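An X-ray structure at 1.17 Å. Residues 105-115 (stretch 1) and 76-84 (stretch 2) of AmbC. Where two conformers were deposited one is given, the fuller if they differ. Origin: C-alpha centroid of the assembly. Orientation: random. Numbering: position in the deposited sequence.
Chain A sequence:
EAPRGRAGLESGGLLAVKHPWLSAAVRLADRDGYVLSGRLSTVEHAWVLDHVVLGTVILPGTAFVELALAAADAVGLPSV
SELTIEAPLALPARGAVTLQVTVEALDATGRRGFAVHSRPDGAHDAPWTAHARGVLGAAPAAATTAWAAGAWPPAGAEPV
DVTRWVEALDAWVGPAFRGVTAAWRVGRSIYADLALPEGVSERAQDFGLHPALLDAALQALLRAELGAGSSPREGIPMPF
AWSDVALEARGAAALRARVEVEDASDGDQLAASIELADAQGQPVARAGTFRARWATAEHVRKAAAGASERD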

# COMPACT_ATOMS: atom_id res chain seq x y z
N ALA A 105 -20.01 13.45 -1.31
CA ALA A 105 -21.16 13.30 -0.42
C ALA A 105 -21.49 11.84 -0.09
O ALA A 105 -21.32 10.94 -0.91
CB ALA A 105 -22.40 13.94 -1.05
N LEU A 106 -22.00 11.64 1.12
CA LEU A 106 -22.49 10.33 1.53
C LEU A 106 -23.75 9.99 0.77
O LEU A 106 -24.72 10.75 0.80
CB LEU A 106 -22.79 10.37 3.03
CG LEU A 106 -23.10 9.02 3.66
CD1 LEU A 106 -21.84 8.15 3.81
CD2 LEU A 106 -23.75 9.20 5.00
N ASP A 107 -23.77 8.85 0.10
CA ASP A 107 -24.91 8.43 -0.68
C ASP A 107 -25.85 7.58 0.16
O ASP A 107 -25.62 7.31 1.34
CB ASP A 107 -24.45 7.80 -2.00
CG ASP A 107 -23.84 6.43 -1.86
OD1 ASP A 107 -24.03 5.77 -0.83
OD2 ASP A 107 -23.14 6.02 -2.81
N ALA A 108 -26.95 7.16 -0.46
CA ALA A 108 -27.98 6.44 0.29
C ALA A 108 -27.54 5.05 0.71
O ALA A 108 -28.21 4.44 1.54
CB ALA A 108 -29.26 6.37 -0.54
N THR A 109 -26.46 4.52 0.13
CA THR A 109 -25.89 3.24 0.55
C THR A 109 -24.74 3.42 1.53
O THR A 109 -24.03 2.45 1.85
CB THR A 109 -25.42 2.45 -0.67
OG1 THR A 109 -24.39 3.17 -1.36
CG2 THR A 109 -26.59 2.20 -1.61
N GLY A 110 -24.53 4.63 2.03
CA GLY A 110 -23.51 4.83 3.05
C GLY A 110 -22.10 4.87 2.51
O GLY A 110 -21.15 4.52 3.23
N ARG A 111 -21.91 5.33 1.27
CA ARG A 111 -20.61 5.34 0.63
C ARG A 111 -20.28 6.74 0.15
O ARG A 111 -21.21 7.54 -0.14
CB ARG A 111 -20.61 4.39 -0.55
CG ARG A 111 -20.81 2.97 -0.08
CD ARG A 111 -21.40 2.06 -1.16
NE ARG A 111 -20.45 1.79 -2.23
CZ ARG A 111 -19.46 0.89 -2.15
NH1 ARG A 111 -19.28 0.21 -1.03
NH2 ARG A 111 -18.65 0.68 -3.18
N ARG A 112 -19.00 7.07 0.09
CA ARG A 112 -18.50 8.36 -0.39
C ARG A 112 -17.42 8.16 -1.44
O ARG A 112 -16.43 7.44 -1.19
CB ARG A 112 -17.90 9.22 0.71
CG ARG A 112 -18.84 9.68 1.81
CD ARG A 112 -18.10 10.47 2.83
NE ARG A 112 -18.89 10.97 3.93
CZ ARG A 112 -19.45 12.17 3.97
NH1 ARG A 112 -19.32 12.99 2.94
NH2 ARG A 112 -20.14 12.54 5.04
N GLY A 113 -17.52 8.81 -2.59
CA GLY A 113 -16.39 8.83 -3.50
C GLY A 113 -15.25 9.66 -2.94
O GLY A 113 -15.41 10.52 -2.09
N PHE A 114 -14.03 9.35 -3.42
CA PHE A 114 -12.88 10.15 -3.03
C PHE A 114 -11.87 10.15 -4.17
O PHE A 114 -11.92 9.31 -5.06
CB PHE A 114 -12.22 9.63 -1.74
CG PHE A 114 -11.45 8.37 -1.93
CD1 PHE A 114 -12.05 7.14 -1.81
CD2 PHE A 114 -10.11 8.42 -2.28
CE1 PHE A 114 -11.34 5.98 -2.02
CE2 PHE A 114 -9.35 7.23 -2.48
CZ PHE A 114 -9.99 6.05 -2.37
N ALA A 115 -10.92 11.07 -4.11
CA ALA A 115 -9.79 11.09 -5.03
C ALA A 115 -8.57 11.61 -4.29
O ALA A 115 -8.70 12.36 -3.32
CB ALA A 115 -10.04 11.94 -6.28
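Stretch 2 76-84: GLPSVSELT

How does stretch 2 run relative to stretch 1? Gly76 leaves the preceding helix with positive phi, in a Schellman motif, and Leu77 and Pro78 lead into a strand that begins at Ser79 and runs through Thr84. Stretch 1 reaches its own strand, Arg112 to Ala115, after a type I turn from Asp107 to Gly110. The two strands point roughly the same way, with a crossing angle of -32° and a closest approach of 8.9 Å between axes. That separation is too wide for backbone pairing, and no backbone hydrogen bond joins the stretches; side chains fill most of the gap, and the two stretches together bury 323 Å². Arg111 lies nearest Leu77 by CA position (CA to CA 8.3 Å), and Phe114 nearest Leu83 (CA to CA 8.8 Å).

What does Leu77 cover? It contributes the largest area of any residue, 70 Å², with its CA-to-CB bond directed toward stretch 1. In its m,t rotamer it reaches both the turn and the start of the strand. CD2 of Leu77 lies 3.8 Å from O of Gly110, while CD1 of Leu77 packs 3.8 Å from CG of Arg112 and, more loosely, 4.4 Å from CD1 of Leu106. The same CD1 also lies at the edge of the Arg112 guanidinium, near its plane, so Leu77 packs along the aliphatic stem of that arginine, on the NE side of the guanidinium, well short of NH1 and NH2.

Where does Phe114 meet the second strand? Its CA-to-CB bond points toward stretch 2, and the residue gives up 65 Å² of surface, presenting a ring edge to Glu82 and Leu83. CE1 of Phe114 is 3.5 Å from the backbone O of Glu82, and CZ of Phe114 is 3.9 Å from CD1 of Leu83. Val80 adds a further apolar contact, its CG1 lying 4.2 Å from CE1 of Phe114.

Which polar contact ties the two stretches together? Arg111 starts out sideways, but its long side chain bends at chi3 (p) and brings the guanidinium to Ser81, whose own CA-to-CB bond points toward stretch 1. NH1 of Arg111 donates a hydrogen bond to OG of Ser81 at 3.0 Å, and NH2 of Arg111 donates a weak one to the same OG, also at 3.0 Å. The hydroxyl oxygen therefore sits at the guanidinium edge, shared by both nitrogens. A water extends the link: it donates to OE2 of Glu82 at 2.7 Å and weakly accepts from NH2 of Arg111 at 3.3 Å.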

# COMPACT_ATOMS: atom_id res chain seq x y z
N GLY A 76 -15.40 9.52 9.18
CA GLY A 76 -16.20 8.62 9.98
C GLY A 76 -16.66 7.38 9.26
O GLY A 76 -17.74 6.86 9.60
N LEU A 77 -15.91 6.91 8.26
CA LEU A 77 -16.25 5.65 7.64
C LEU A 77 -15.14 4.63 7.91
O LEU A 77 -13.97 5.01 7.98
CB LEU A 77 -16.41 5.81 6.13
CG LEU A 77 -17.66 6.58 5.70
CD1 LEU A 77 -17.65 6.89 4.18
CD2 LEU A 77 -18.91 5.78 6.08
N PRO A 78 -15.48 3.35 8.03
CA PRO A 78 -14.50 2.37 8.51
C PRO A 78 -13.61 1.77 7.45
O PRO A 78 -12.64 1.08 7.83
CB PRO A 78 -15.38 1.30 9.17
CG PRO A 78 -16.66 1.36 8.43
CD PRO A 78 -16.88 2.83 8.10
N SER A 79 -13.89 1.93 6.17
CA SER A 79 -13.18 1.15 5.17
C SER A 79 -13.04 1.91 3.85
O SER A 79 -13.87 2.78 3.50
CB SER A 79 -13.97 -0.13 4.93
OG SER A 79 -13.28 -1.00 4.08
N VAL A 80 -11.98 1.56 3.13
CA VAL A 80 -11.81 1.88 1.73
C VAL A 80 -12.44 0.74 0.95
O VAL A 80 -11.87 -0.35 0.84
CB VAL A 80 -10.34 2.08 1.38
CG1 VAL A 80 -10.17 2.41 -0.09
CG2 VAL A 80 -9.75 3.14 2.27
N SER A 81 -13.64 0.98 0.43
CA SER A 81 -14.33 -0.06 -0.31
C SER A 81 -13.63 -0.35 -1.64
O SER A 81 -13.49 -1.52 -2.02
CB SER A 81 -15.76 0.41 -0.55
OG SER A 81 -16.43 -0.42 -1.48
N GLU A 82 -13.20 0.67 -2.37
CA GLU A 82 -12.50 0.47 -3.62
C GLU A 82 -11.49 1.60 -3.79
O GLU A 82 -11.76 2.74 -3.39
CB GLU A 82 -13.45 0.49 -4.83
CG GLU A 82 -14.60 -0.51 -4.80
CD GLU A 82 -14.13 -1.97 -4.77
OE1 GLU A 82 -12.97 -2.25 -5.19
OE2 GLU A 82 -14.93 -2.84 -4.33
N LEU A 83 -10.34 1.26 -4.37
CA LEU A 83 -9.33 2.23 -4.74
C LEU A 83 -8.72 1.78 -6.06
O LEU A 83 -8.30 0.64 -6.20
CB LEU A 83 -8.27 2.35 -3.63
CG LEU A 83 -7.21 3.45 -3.86
CD1 LEU A 83 -6.65 4.01 -2.56
CD2 LEU A 83 -6.07 3.04 -4.76
N THR A 84 -8.69 2.69 -7.01
CA THR A 84 -8.03 2.49 -8.29
C THR A 84 -6.87 3.47 -8.36
O THR A 84 -7.01 4.63 -7.95
CB THR A 84 -8.98 2.75 -9.46
OG1 THR A 84 -10.12 1.89 -9.34
CG2 THR A 84 -8.29 2.45 -10.79
O HOH W 1 -17.56 -2.12 -4.54